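Local coordinates for protein probable porin (Pseudomonas aeruginosa, PDB 4FSP) that probably serves as an outer-membrane porin of the OprD family, a beta-barrel channel through which small solutes pass, at residues D72-L77 with P142-G147; P128-I133 with F197-L202; S269-Y272 with Q278-G281; T299-V304 with Y309-E314; C326-L331 with L336-R341. One frame throughout, in Å; residues are numbered along the deposited sequence.

Contact 1: D72-L77 with P142-G147; sequences DLLGKL and PQVFQG. With C8E ((hydroxyethyloxy)tri(ethyloxy)octane), chain H.
Lys-76 leaves strand 67-80 with CG anti to its own carbonyl carbon (chi1 -55°) and then bends at chi2 and chi3, which carries the ammonium group over to Val-144 and the carbonyl of Pro-142. Val-144 meets it with CG2, the methyl lying beside the backbone N, while CG1 is anti to that N (chi1 -178°). The two side chains run past each other in opposite directions, and NZ comes to rest 3.7 Å from Val-144 CG2. Charge and carbonyl are joined through a water. It accepts from Lys-76 NZ at 2.6 Å and donates to Pro-142 O, also at 2.6 Å, whereas the direct distance from NZ to that oxygen is 3.6 Å. The buried amine therefore has a water-mediated tie to the loop backbone. Leu-74, two residues earlier on the same side of the strand, adds a looser apolar touch, its CD1 being 4.4 Å from Val-144 CG2. Gly-75 and Leu-77, which alternate with these residues, meet the chain of a bound C8E detergent molecule, so Leu-74 and Lys-76 reach inward from the barrel wall. Strand 67-80 pairs with strands 47-59 and 105-116. Val-144 also packs on Arg-107 and Asp-109 of the latter, and just beyond it strand 145-146 pairs with strand 158-168.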
# COMPACT_ATOMS: atom_id res chain seq x y z
N ASP A 72 -6.53 -9.92 17.79
CA ASP A 72 -7.24 -9.68 16.53
C ASP A 72 -7.30 -10.99 15.76
O ASP A 72 -6.39 -11.84 15.85
CB ASP A 72 -6.54 -8.62 15.65
CG ASP A 72 -6.45 -7.27 16.33
OD1 ASP A 72 -7.20 -7.05 17.31
OD2 ASP A 72 -5.63 -6.42 15.89
N LEU A 73 -8.37 -11.13 14.98
CA LEU A 73 -8.57 -12.32 14.16
C LEU A 73 -9.03 -11.92 12.78
O LEU A 73 -9.96 -11.11 12.63
CB LEU A 73 -9.62 -13.23 14.80
CG LEU A 73 -9.15 -14.07 15.97
CD1 LEU A 73 -10.32 -14.82 16.60
CD2 LEU A 73 -8.12 -15.05 15.46
N LEU A 74 -8.40 -12.49 11.76
CA LEU A 74 -8.83 -12.31 10.39
C LEU A 74 -9.26 -13.65 9.79
O LEU A 74 -8.43 -14.55 9.59
CB LEU A 74 -7.72 -11.70 9.54
CG LEU A 74 -7.65 -10.18 9.41
CD1 LEU A 74 -6.51 -9.77 8.46
CD2 LEU A 74 -8.97 -9.60 8.92
N GLY A 75 -10.55 -13.79 9.53
CA GLY A 75 -11.06 -14.98 8.87
C GLY A 75 -11.37 -14.66 7.43
O GLY A 75 -12.15 -13.75 7.13
N LYS A 76 -10.74 -15.39 6.51
CA LYS A 76 -10.94 -15.15 5.09
C LYS A 76 -11.44 -16.39 4.37
O LYS A 76 -10.90 -17.49 4.55
CB LYS A 76 -9.64 -14.65 4.45
CG LYS A 76 -9.07 -13.42 5.14
CD LYS A 76 -7.55 -13.40 5.11
CE LYS A 76 -7.03 -13.15 3.72
NZ LYS A 76 -5.56 -12.91 3.76
N LEU A 77 -12.48 -16.22 3.57
CA LEU A 77 -12.92 -17.27 2.66
C LEU A 77 -12.96 -16.74 1.23
O LEU A 77 -13.53 -15.68 0.97
CB LEU A 77 -14.28 -17.83 3.09
CG LEU A 77 -14.80 -19.00 2.25
CD1 LEU A 77 -13.89 -20.21 2.40
CD2 LEU A 77 -16.23 -19.35 2.63
N PRO A 142 -5.54 -8.45 0.93
CA PRO A 142 -4.12 -8.10 1.03
C PRO A 142 -3.34 -9.24 1.68
O PRO A 142 -3.92 -9.96 2.49
CB PRO A 142 -4.12 -6.88 1.95
CG PRO A 142 -5.33 -7.05 2.79
CD PRO A 142 -6.36 -7.74 1.93
N GLN A 143 -2.06 -9.41 1.34
CA GLN A 143 -1.25 -10.45 1.96
C GLN A 143 -1.11 -10.24 3.47
O GLN A 143 -1.04 -9.09 3.94
CB GLN A 143 0.15 -10.51 1.33
CG GLN A 143 0.20 -11.17 -0.03
CD GLN A 143 -0.53 -12.50 -0.07
OE1 GLN A 143 -1.69 -12.57 -0.48
NE2 GLN A 143 0.15 -13.56 0.36
N VAL A 144 -1.06 -11.33 4.22
CA VAL A 144 -0.75 -11.25 5.65
C VAL A 144 0.65 -11.75 5.91
O VAL A 144 1.01 -12.84 5.47
CB VAL A 144 -1.75 -12.04 6.50
CG1 VAL A 144 -1.40 -11.87 7.98
CG2 VAL A 144 -3.15 -11.54 6.24
N PHE A 145 1.44 -10.94 6.62
CA PHE A 145 2.82 -11.29 6.96
C PHE A 145 2.86 -11.77 8.41
O PHE A 145 2.09 -11.30 9.25
CB PHE A 145 3.75 -10.06 6.80
CG PHE A 145 3.92 -9.61 5.35
CD1 PHE A 145 2.92 -8.88 4.71
CD2 PHE A 145 5.07 -9.91 4.64
CE1 PHE A 145 3.07 -8.47 3.38
CE2 PHE A 145 5.24 -9.49 3.32
CZ PHE A 145 4.23 -8.78 2.68
N GLN A 146 3.75 -12.70 8.71
CA GLN A 146 3.92 -13.13 10.10
C GLN A 146 5.15 -12.45 10.67
O GLN A 146 6.17 -12.32 9.99
CB GLN A 146 4.08 -14.65 10.22
CG GLN A 146 2.89 -15.48 9.70
CD GLN A 146 1.60 -15.22 10.47
OE1 GLN A 146 1.61 -15.03 11.69
NE2 GLN A 146 0.47 -15.23 9.75
N GLY A 147 5.05 -12.02 11.92
CA GLY A 147 6.19 -11.50 12.63
C GLY A 147 5.77 -10.72 13.86
O GLY A 147 4.77 -11.05 14.50
C2 C8E H . -7.02 -24.98 7.35
C3 C8E H . -7.86 -23.77 6.98
C4 C8E H . -8.14 -22.93 8.21
C5 C8E H . -9.63 -22.64 8.36
C6 C8E H . -9.95 -21.22 7.91
C7 C8E H . -11.38 -20.83 8.25
C8 C8E H . -11.57 -19.31 8.22
O9 C8E H . -12.67 -18.96 7.41
C10 C8E H . -13.47 -17.96 7.99
C11 C8E H . -14.28 -17.26 6.89
O12 C8E H . -15.31 -16.54 7.53
C13 C8E H . -16.05 -15.69 6.69
C14 C8E H . -17.42 -15.53 7.34
O HOH W 1 -5.74 -10.34 4.37

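Contact 2: P128-I133 with F197-L202; sequences PKLPTI and FDLAGL. With C8E ((hydroxyethyloxy)tri(ethyloxy)octane), chain G.
Leu-130 and Leu-199 meet methyl to methyl, their side chains crossing at about a right angle: CD1 of Leu-130 lies 3.6 Å from CD1 of Leu-199. The second meeting point is the ring of Phe-197: Ile-133 approaches it obliquely, with CG2 4.2 Å from CE2, and the carbonyl of Thr-132 comes in likewise, its O 4.0 Å from CZ. That ring is swung toward the loop because CG stands anti to the backbone N (chi1 -176°). Behind these groups, a type I turn from Leu-130 to Ile-133 holds the backbone from which Leu-130, Thr-132 and Ile-133 project toward the strand. Ile-133 N to Leu-130 O (2.8 Å) closes the turn, and Leu-130 N to Ile-133 O (2.7 Å) is a second, reciprocal bond. Strand 193-205 is held between strands 158-168 and 210-219, and His-215 of the latter also touches Leu-130. A loop leaning on the inner barrel wall through buried apolar side chains is consistent with the inward-folded loops that narrow porin channels.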
# COMPACT_ATOMS: atom_id res chain seq x y z
N PRO A 128 1.45 -4.69 7.41
CA PRO A 128 2.16 -3.42 7.61
C PRO A 128 1.84 -2.38 6.53
O PRO A 128 1.67 -2.73 5.35
CB PRO A 128 3.64 -3.82 7.54
CG PRO A 128 3.66 -5.33 7.76
CD PRO A 128 2.37 -5.82 7.16
N LYS A 129 1.74 -1.12 6.94
CA LYS A 129 1.61 -0.01 6.00
C LYS A 129 2.78 0.94 6.16
O LYS A 129 2.65 1.99 6.79
CB LYS A 129 0.29 0.74 6.23
CG LYS A 129 -0.96 -0.10 6.04
CD LYS A 129 -2.18 0.78 5.73
CE LYS A 129 -1.83 1.92 4.74
NZ LYS A 129 -1.33 1.47 3.41
N LEU A 130 3.92 0.59 5.56
CA LEU A 130 5.15 1.38 5.73
C LEU A 130 5.82 1.68 4.38
O LEU A 130 5.60 0.97 3.39
CB LEU A 130 6.12 0.61 6.63
CG LEU A 130 5.63 0.26 8.03
CD1 LEU A 130 6.59 -0.76 8.64
CD2 LEU A 130 5.56 1.53 8.88
N PRO A 131 6.66 2.73 4.35
CA PRO A 131 7.30 3.10 3.08
C PRO A 131 8.08 1.94 2.46
O PRO A 131 8.33 1.93 1.25
CB PRO A 131 8.27 4.23 3.49
CG PRO A 131 7.61 4.87 4.68
CD PRO A 131 6.97 3.69 5.43
N THR A 132 8.46 0.98 3.29
CA THR A 132 9.26 -0.16 2.84
C THR A 132 8.41 -1.40 2.63
O THR A 132 8.91 -2.43 2.16
CB THR A 132 10.31 -0.54 3.88
OG1 THR A 132 9.66 -0.80 5.13
CG2 THR A 132 11.30 0.61 4.08
N ILE A 133 7.14 -1.32 3.03
CA ILE A 133 6.22 -2.43 2.84
C ILE A 133 4.77 -1.97 2.97
O ILE A 133 4.31 -1.62 4.06
CB ILE A 133 6.56 -3.60 3.79
CG1 ILE A 133 5.38 -4.58 3.86
CG2 ILE A 133 6.96 -3.08 5.17
CD1 ILE A 133 5.70 -5.85 4.62
N PHE A 197 12.74 -10.24 7.37
CA PHE A 197 12.72 -8.87 6.89
C PHE A 197 12.70 -7.97 8.11
O PHE A 197 11.77 -8.05 8.92
CB PHE A 197 11.49 -8.61 6.02
CG PHE A 197 11.47 -7.23 5.41
CD1 PHE A 197 12.17 -6.97 4.24
CD2 PHE A 197 10.76 -6.20 6.01
CE1 PHE A 197 12.17 -5.70 3.66
CE2 PHE A 197 10.75 -4.93 5.44
CZ PHE A 197 11.46 -4.67 4.27
N ASP A 198 13.70 -7.12 8.26
CA ASP A 198 13.78 -6.24 9.41
C ASP A 198 13.28 -4.86 9.06
O ASP A 198 13.42 -4.42 7.92
CB ASP A 198 15.21 -6.17 9.90
CG ASP A 198 15.77 -7.53 10.21
OD1 ASP A 198 15.08 -8.29 10.92
OD2 ASP A 198 16.86 -7.87 9.71
N LEU A 199 12.67 -4.19 10.02
CA LEU A 199 12.25 -2.82 9.79
C LEU A 199 12.37 -1.94 11.02
O LEU A 199 12.25 -2.41 12.15
CB LEU A 199 10.83 -2.77 9.21
CG LEU A 199 9.73 -3.35 10.09
CD1 LEU A 199 9.06 -2.23 10.87
CD2 LEU A 199 8.70 -4.17 9.26
N ALA A 200 12.60 -0.65 10.79
CA ALA A 200 12.67 0.31 11.87
C ALA A 200 12.35 1.65 11.26
O ALA A 200 12.71 1.93 10.12
CB ALA A 200 14.07 0.34 12.47
N GLY A 201 11.67 2.50 12.02
CA GLY A 201 11.35 3.79 11.50
C GLY A 201 10.98 4.83 12.54
O GLY A 201 10.87 4.54 13.74
N LEU A 202 10.76 6.03 12.03
CA LEU A 202 10.50 7.20 12.82
C LEU A 202 9.65 8.14 11.94
O LEU A 202 9.94 8.33 10.76
CB LEU A 202 11.85 7.82 13.19
CG LEU A 202 12.01 9.16 13.90
CD1 LEU A 202 13.41 9.22 14.52
CD2 LEU A 202 11.85 10.30 12.92
C1 C8E G . 23.27 -4.68 6.49
C2 C8E G . 23.76 -4.42 7.90
C3 C8E G . 24.01 -2.93 8.07
C4 C8E G . 23.30 -2.44 9.32
C5 C8E G . 22.45 -1.23 8.98
C6 C8E G . 21.38 -1.01 10.04
C7 C8E G . 20.90 0.43 10.00
C8 C8E G . 19.54 0.56 10.67
O9 C8E G . 19.46 1.74 11.45
C10 C8E G . 18.20 2.36 11.33
C11 C8E G . 17.84 3.06 12.64
O12 C8E G . 16.61 3.74 12.49
C13 C8E G . 16.17 4.34 13.69
C14 C8E G . 14.65 4.53 13.66

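Contact 3: S269-Y272 with Q278-G281; sequences SLTY and QAFG. With C8E ((hydroxyethyloxy)tri(ethyloxy)octane), chain C.
The Phe-280 ring meets Tyr-272 at its edge, near the ring plane, where CD1 of Phe-280 lies 3.8 Å from the tyrosine's carbonyl O. Atom C6 of a bound C8E detergent molecule also sits at the ring's edge, and the ring of Tyr-324 on the next strand meets it with planes inclined at about 55°. Tyr-272 leaves on the same face of the sheet as Phe-280, but with CG anti to the backbone N (chi1 -173°) its phenol end leads away. Beneath the two side chains runs the backbone ladder of an antiparallel beta hairpin, strands 262-273 and 278-288 of the barrel wall. Tyr-272 and Phe-280 form a hydrogen-bonded pair: Tyr-272 N donates to Phe-280 O at 2.7 Å, and Phe-280 N returns a bond to Tyr-272 O at 2.8 Å. Next to it, Thr-271 and Gly-281 are a non-hydrogen-bonded pair with CA atoms 4.2 Å apart. The amide of Gln-278 lies against the detergent too, OE1 being 3.1 Å from C7, and this oxygen is hydrogen-bonded to Tyr-324 OH.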
# COMPACT_ATOMS: atom_id res chain seq x y z
N SER A 269 5.07 14.26 -5.35
CA SER A 269 3.82 14.77 -5.89
C SER A 269 3.46 16.11 -5.32
O SER A 269 3.85 16.47 -4.20
CB SER A 269 2.65 13.83 -5.61
OG SER A 269 2.39 13.74 -4.21
N LEU A 270 2.66 16.82 -6.11
CA LEU A 270 2.10 18.10 -5.74
C LEU A 270 0.63 18.03 -6.07
O LEU A 270 0.25 17.79 -7.22
CB LEU A 270 2.75 19.19 -6.59
CG LEU A 270 2.57 20.59 -6.04
CD1 LEU A 270 3.10 20.61 -4.63
CD2 LEU A 270 3.33 21.56 -6.92
N THR A 271 -0.23 18.22 -5.07
CA THR A 271 -1.67 18.14 -5.32
C THR A 271 -2.41 19.42 -4.94
O THR A 271 -2.33 19.88 -3.80
CB THR A 271 -2.31 16.98 -4.55
OG1 THR A 271 -1.70 15.75 -4.95
CG2 THR A 271 -3.82 16.93 -4.84
N TYR A 272 -3.13 19.98 -5.90
CA TYR A 272 -3.97 21.14 -5.65
C TYR A 272 -5.41 20.68 -5.43
O TYR A 272 -6.10 20.26 -6.37
CB TYR A 272 -3.90 22.09 -6.83
CG TYR A 272 -4.61 23.39 -6.61
CD1 TYR A 272 -4.71 23.93 -5.34
CD2 TYR A 272 -5.18 24.07 -7.66
CE1 TYR A 272 -5.36 25.14 -5.13
CE2 TYR A 272 -5.84 25.28 -7.47
CZ TYR A 272 -5.92 25.80 -6.19
OH TYR A 272 -6.58 26.99 -5.99
N GLN A 278 -12.81 18.79 -6.16
CA GLN A 278 -11.86 18.50 -7.22
C GLN A 278 -10.42 18.47 -6.72
O GLN A 278 -10.09 19.13 -5.74
CB GLN A 278 -12.00 19.52 -8.35
CG GLN A 278 -13.29 19.38 -9.14
CD GLN A 278 -13.34 20.33 -10.31
OE1 GLN A 278 -13.19 19.92 -11.47
NE2 GLN A 278 -13.56 21.60 -10.03
N ALA A 279 -9.58 17.71 -7.42
CA ALA A 279 -8.15 17.68 -7.12
C ALA A 279 -7.32 17.56 -8.39
O ALA A 279 -7.65 16.78 -9.29
CB ALA A 279 -7.81 16.53 -6.14
N PHE A 280 -6.24 18.33 -8.46
CA PHE A 280 -5.33 18.24 -9.59
C PHE A 280 -3.94 17.89 -9.07
O PHE A 280 -3.43 18.52 -8.15
CB PHE A 280 -5.28 19.55 -10.36
CG PHE A 280 -6.62 20.08 -10.80
CD1 PHE A 280 -7.39 20.85 -9.94
CD2 PHE A 280 -7.08 19.85 -12.07
CE1 PHE A 280 -8.61 21.35 -10.34
CE2 PHE A 280 -8.31 20.35 -12.48
CZ PHE A 280 -9.07 21.10 -11.61
N GLY A 281 -3.33 16.89 -9.68
CA GLY A 281 -2.09 16.38 -9.15
C GLY A 281 -1.04 16.23 -10.23
O GLY A 281 -1.33 15.92 -11.38
C1 C8E C . -10.26 15.03 -17.38
C2 C8E C . -10.01 16.47 -16.93
C3 C8E C . -11.28 17.09 -16.36
C4 C8E C . -11.03 18.49 -15.78
C5 C8E C . -12.32 19.17 -15.33
C6 C8E C . -11.98 20.41 -14.51
C7 C8E C . -13.16 21.33 -14.20
C8 C8E C . -12.61 22.53 -13.43
O9 C8E C . -13.45 23.66 -13.45
C10 C8E C . -14.03 23.90 -12.19
C11 C8E C . -13.27 25.00 -11.45
O12 C8E C . -13.48 24.85 -10.06

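Contact 4: T299-V304 with Y309-E314; sequences TDPYLV and YNDFAE
Pro-301 and Asp-311 cross at about a right angle, the proline ring directing CG at the methylene of the aspartate, 3.9 Å from CB. Pro-301 meets this CB rather than the carboxylate. In Asp-311, CG stands between the backbone N and the carbonyl carbon (chi1 57°), and the carboxylate bonds to other residues: OD1 forms a salt bridge with Arg-187, and OD2 is hydrogen-bonded to Tyr-295 OH. Tyr-295 also packs on Pro-301. Leu-303, having CG anti to the carbonyl carbon (chi1 -64°), places CD1 across two neighbours at once, 3.9 Å from CB of Ala-313 and 3.8 Å from the carbonyl O of Asp-311. That oxygen accepts from Gln-285 NE2, so the leucine methyl packs beside a carbonyl that already has a donor. Between Pro-301 and Leu-303 the chain makes an inverse gamma turn centred on Tyr-302, closed by the bond from Leu-303 N to Pro-301 O at 2.8 Å, which lets both side chains point at segment 309-314. The chemistry is thus divided: small buried van der Waals contacts join the two segments, while Arg-187 bridges both Asp-311 and Glu-314, so that one guanidinium would offset two acidic groups of segment 309-314.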
# COMPACT_ATOMS: atom_id res chain seq x y z
N THR A 299 3.41 -6.94 -2.23
CA THR A 299 3.26 -5.55 -1.80
C THR A 299 3.14 -4.62 -3.01
O THR A 299 3.57 -4.98 -4.09
CB THR A 299 4.48 -5.08 -0.94
OG1 THR A 299 5.62 -4.84 -1.79
CG2 THR A 299 4.83 -6.12 0.14
N ASP A 300 2.55 -3.44 -2.82
CA ASP A 300 2.71 -2.35 -3.77
C ASP A 300 3.93 -1.52 -3.39
O ASP A 300 4.21 -1.33 -2.18
CB ASP A 300 1.49 -1.42 -3.75
CG ASP A 300 0.24 -2.06 -4.30
OD1 ASP A 300 0.33 -3.11 -4.97
OD2 ASP A 300 -0.84 -1.48 -4.08
N PRO A 301 4.66 -1.02 -4.39
CA PRO A 301 5.83 -0.17 -4.10
C PRO A 301 5.37 1.20 -3.61
O PRO A 301 4.42 1.76 -4.17
CB PRO A 301 6.50 -0.04 -5.47
CG PRO A 301 5.30 -0.09 -6.47
CD PRO A 301 4.29 -1.02 -5.83
N TYR A 302 6.02 1.75 -2.60
CA TYR A 302 5.66 3.08 -2.10
C TYR A 302 6.16 4.18 -3.04
O TYR A 302 7.04 4.97 -2.67
CB TYR A 302 6.24 3.28 -0.71
CG TYR A 302 5.66 4.44 0.04
CD1 TYR A 302 4.29 4.53 0.28
CD2 TYR A 302 6.48 5.45 0.54
CE1 TYR A 302 3.74 5.59 1.00
CE2 TYR A 302 5.94 6.53 1.26
CZ TYR A 302 4.58 6.59 1.49
OH TYR A 302 4.05 7.65 2.20
N LEU A 303 5.60 4.25 -4.24
CA LEU A 303 6.04 5.25 -5.22
C LEU A 303 4.84 6.08 -5.69
O LEU A 303 3.73 5.55 -5.78
CB LEU A 303 6.68 4.55 -6.42
CG LEU A 303 7.97 3.74 -6.21
CD1 LEU A 303 8.28 2.89 -7.44
CD2 LEU A 303 9.12 4.70 -5.94
N VAL A 304 5.02 7.37 -5.98
CA VAL A 304 3.85 8.13 -6.43
C VAL A 304 3.43 7.80 -7.86
O VAL A 304 2.23 7.77 -8.16
CB VAL A 304 3.88 9.66 -6.18
CG1 VAL A 304 4.97 10.05 -5.20
CG2 VAL A 304 3.95 10.44 -7.46
N TYR A 309 -1.33 -0.77 -13.23
CA TYR A 309 -0.51 -1.86 -13.75
C TYR A 309 1.00 -1.64 -13.55
O TYR A 309 1.69 -2.51 -13.04
CB TYR A 309 -0.80 -2.10 -15.23
CG TYR A 309 -0.00 -3.25 -15.80
CD1 TYR A 309 -0.25 -4.56 -15.40
CD2 TYR A 309 1.01 -3.03 -16.72
CE1 TYR A 309 0.48 -5.62 -15.92
CE2 TYR A 309 1.75 -4.08 -17.25
CZ TYR A 309 1.48 -5.37 -16.84
OH TYR A 309 2.21 -6.42 -17.36
N ASN A 310 1.50 -0.49 -13.99
CA ASN A 310 2.95 -0.29 -14.04
C ASN A 310 3.43 0.58 -12.89
O ASN A 310 2.67 1.39 -12.35
CB ASN A 310 3.39 0.32 -15.37
CG ASN A 310 4.90 0.33 -15.56
OD1 ASN A 310 5.57 -0.70 -15.39
ND2 ASN A 310 5.45 1.49 -15.91
N ASP A 311 4.70 0.41 -12.53
CA ASP A 311 5.27 1.15 -11.40
C ASP A 311 6.37 2.11 -11.85
O ASP A 311 6.98 2.79 -11.03
CB ASP A 311 5.80 0.17 -10.35
CG ASP A 311 6.85 -0.78 -10.92
OD1 ASP A 311 7.21 -0.64 -12.10
OD2 ASP A 311 7.32 -1.67 -10.17
N PHE A 312 6.60 2.16 -13.15
CA PHE A 312 7.57 3.08 -13.73
C PHE A 312 8.85 3.10 -12.93
O PHE A 312 9.31 4.16 -12.50
CB PHE A 312 6.94 4.47 -13.83
CG PHE A 312 5.75 4.50 -14.74
CD1 PHE A 312 4.49 4.13 -14.27
CD2 PHE A 312 5.89 4.84 -16.08
CE1 PHE A 312 3.39 4.12 -15.12
CE2 PHE A 312 4.79 4.83 -16.94
CZ PHE A 312 3.54 4.45 -16.46
N ALA A 313 9.41 1.91 -12.72
CA ALA A 313 10.55 1.74 -11.82
C ALA A 313 11.66 0.88 -12.42
O ALA A 313 12.36 0.19 -11.69
CB ALA A 313 10.09 1.17 -10.47
N GLU A 314 11.81 0.94 -13.74
CA GLU A 314 12.97 0.38 -14.40
C GLU A 314 14.20 1.21 -14.06
O GLU A 314 14.08 2.40 -13.75
CB GLU A 314 12.79 0.39 -15.92
CG GLU A 314 11.70 -0.54 -16.40
CD GLU A 314 11.97 -1.98 -16.05
OE1 GLU A 314 13.08 -2.47 -16.36
OE2 GLU A 314 11.08 -2.63 -15.45

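Contact 5: C326-L331 with L336-R341; sequences CDFAPL and LSLMTR. With C8E ((hydroxyethyloxy)tri(ethyloxy)octane), chain F.
Cys-326 and Leu-338 are linked by a pair of backbone hydrogen bonds, Cys-326 N to Leu-338 O and Leu-338 N to Cys-326 O, both 2.9 Å. A third, from Phe-328 N to Leu-336 O, is also 2.9 Å and nearly straight (165° at the hydrogen). Asp-327 OD1 makes an Asx turn, accepting from Ala-329 N at 2.8 Å from above the carboxylate plane. The apolar packing centres on the Phe-328 ring, whose edge lies on the opposite strand: CD2 is 3.5 Å from CG of Leu-336 and CE2 is 3.8 Å from CB of Leu-338. Its two faces are taken by different neighbours, SG of Cys-326 3.6 Å above one, toward the rim, and C11 of a bound C8E detergent molecule over the other. The detergent also touches Leu-338, with C8 3.6 Å from CD1, consistent with this side of the hairpin facing the lipid. Strand 318-327 is joined on its far side to strand 278-288, and strand 336-346 continues the barrel wall through its pairing with strand 358-368.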
# COMPACT_ATOMS: atom_id res chain seq x y z
N CYS A 326 -12.45 13.90 -8.95
CA CYS A 326 -13.68 14.64 -8.73
C CYS A 326 -14.65 13.89 -7.83
O CYS A 326 -14.96 12.72 -8.08
CB CYS A 326 -14.37 14.98 -10.06
SG CYS A 326 -15.87 15.96 -9.86
N ASP A 327 -15.12 14.56 -6.78
CA ASP A 327 -16.17 14.04 -5.91
C ASP A 327 -17.46 14.75 -6.32
O ASP A 327 -17.52 15.98 -6.31
CB ASP A 327 -15.85 14.36 -4.45
CG ASP A 327 -16.79 13.66 -3.46
OD1 ASP A 327 -17.87 13.19 -3.88
OD2 ASP A 327 -16.45 13.59 -2.26
N PHE A 328 -18.48 13.99 -6.68
CA PHE A 328 -19.72 14.62 -7.11
C PHE A 328 -20.63 14.89 -5.93
O PHE A 328 -21.78 15.30 -6.10
CB PHE A 328 -20.40 13.79 -8.20
CG PHE A 328 -19.57 13.63 -9.45
CD1 PHE A 328 -19.53 14.64 -10.40
CD2 PHE A 328 -18.79 12.50 -9.64
CE1 PHE A 328 -18.75 14.51 -11.55
CE2 PHE A 328 -18.01 12.36 -10.79
CZ PHE A 328 -17.98 13.37 -11.74
N ALA A 329 -20.11 14.70 -4.72
CA ALA A 329 -20.92 14.91 -3.52
C ALA A 329 -21.31 16.38 -3.30
O ALA A 329 -22.50 16.71 -3.36
CB ALA A 329 -20.24 14.31 -2.27
N PRO A 330 -20.33 17.28 -3.09
CA PRO A 330 -20.78 18.66 -2.84
C PRO A 330 -21.23 19.34 -4.12
O PRO A 330 -21.26 20.57 -4.19
CB PRO A 330 -19.53 19.34 -2.28
CG PRO A 330 -18.41 18.63 -2.94
CD PRO A 330 -18.85 17.20 -3.14
N LEU A 331 -21.57 18.54 -5.13
CA LEU A 331 -22.07 19.06 -6.39
C LEU A 331 -23.47 18.51 -6.65
O LEU A 331 -24.19 19.03 -7.50
CB LEU A 331 -21.11 18.68 -7.52
CG LEU A 331 -19.67 19.12 -7.24
CD1 LEU A 331 -18.70 18.56 -8.27
CD2 LEU A 331 -19.56 20.64 -7.17
N LEU A 336 -20.73 9.26 -5.55
CA LEU A 336 -20.13 9.16 -6.87
C LEU A 336 -18.81 9.91 -6.92
O LEU A 336 -18.74 11.11 -6.63
CB LEU A 336 -21.07 9.71 -7.96
CG LEU A 336 -20.60 9.50 -9.40
CD1 LEU A 336 -20.52 8.02 -9.71
CD2 LEU A 336 -21.48 10.23 -10.44
N SER A 337 -17.76 9.20 -7.30
CA SER A 337 -16.45 9.82 -7.43
C SER A 337 -15.83 9.32 -8.71
O SER A 337 -16.20 8.25 -9.21
CB SER A 337 -15.55 9.43 -6.26
OG SER A 337 -15.44 8.02 -6.18
N LEU A 338 -14.86 10.07 -9.22
CA LEU A 338 -14.17 9.71 -10.44
C LEU A 338 -12.70 10.11 -10.33
O LEU A 338 -12.38 11.11 -9.70
CB LEU A 338 -14.87 10.40 -11.62
CG LEU A 338 -14.20 10.72 -12.94
CD1 LEU A 338 -15.26 10.78 -14.04
CD2 LEU A 338 -13.48 12.07 -12.85
N MET A 339 -11.81 9.30 -10.92
CA MET A 339 -10.40 9.65 -10.98
C MET A 339 -9.83 9.25 -12.34
O MET A 339 -10.21 8.22 -12.89
CB MET A 339 -9.60 8.98 -9.85
CG MET A 339 -8.10 9.31 -9.82
SD MET A 339 -7.07 8.35 -10.98
CE MET A 339 -6.83 6.85 -10.01
N THR A 340 -8.93 10.08 -12.87
CA THR A 340 -8.19 9.74 -14.07
C THR A 340 -6.76 10.19 -13.91
O THR A 340 -6.50 11.25 -13.34
CB THR A 340 -8.71 10.48 -15.30
OG1 THR A 340 -10.12 10.69 -15.18
CG2 THR A 340 -8.39 9.67 -16.56
N ARG A 341 -5.82 9.41 -14.43
CA ARG A 341 -4.42 9.80 -14.36
C ARG A 341 -3.65 9.28 -15.56
O ARG A 341 -4.00 8.25 -16.16
CB ARG A 341 -3.78 9.30 -13.05
CG ARG A 341 -3.95 7.79 -12.81
CD ARG A 341 -3.37 7.36 -11.45
NE ARG A 341 -3.61 5.94 -11.18
CZ ARG A 341 -3.40 5.35 -10.02
NH1 ARG A 341 -2.93 6.05 -8.99
NH2 ARG A 341 -3.66 4.06 -9.87
C7 C8E F . -18.49 9.89 -16.06
C8 C8E F . -18.69 11.04 -15.08
O9 C8E F . -19.94 11.68 -15.25
C10 C8E F . -20.74 11.66 -14.08
C11 C8E F . -21.17 13.08 -13.73
O12 C8E F . -22.56 13.30 -13.86
C13 C8E F . -23.10 14.10 -12.82
C14 C8E F . -24.63 14.02 -12.79
O15 C8E F . -25.19 15.29 -13.05
C16 C8E F . -26.60 15.39 -12.94
C17 C8E F . -27.14 14.61 -11.74
O18 C8E F . -27.23 15.48 -10.63
C19 C8E F . -28.43 16.23 -10.65
C20 C8E F . -29.11 16.11 -9.29

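Contacts 1, 2 and 4 form one touching cluster on the inner side of the wall. Phe-145 of contact 1 is the hub: its CZ lies 3.8 Å from CD1 of Ile-133 in contact 2 and 3.7 Å from CG2 of Thr-299 in contact 4. Contacts 2 and 4 also meet directly, Ile-133 CG1 lying 4.1 Å from Thr-299 CG2, and strand 134-135, directly after the loop of contact 2, pairs with strand 299-300 of contact 4, consistent with two inward loops narrowing the channel. Contact 4 touches contact 3 at the wall, where CG2 of Val-304 is 4.1 Å from CB of Ser-269. Contacts 3 and 5 are adjacent hairpins with centres about 13 Å apart, and each carries a detergent molecule.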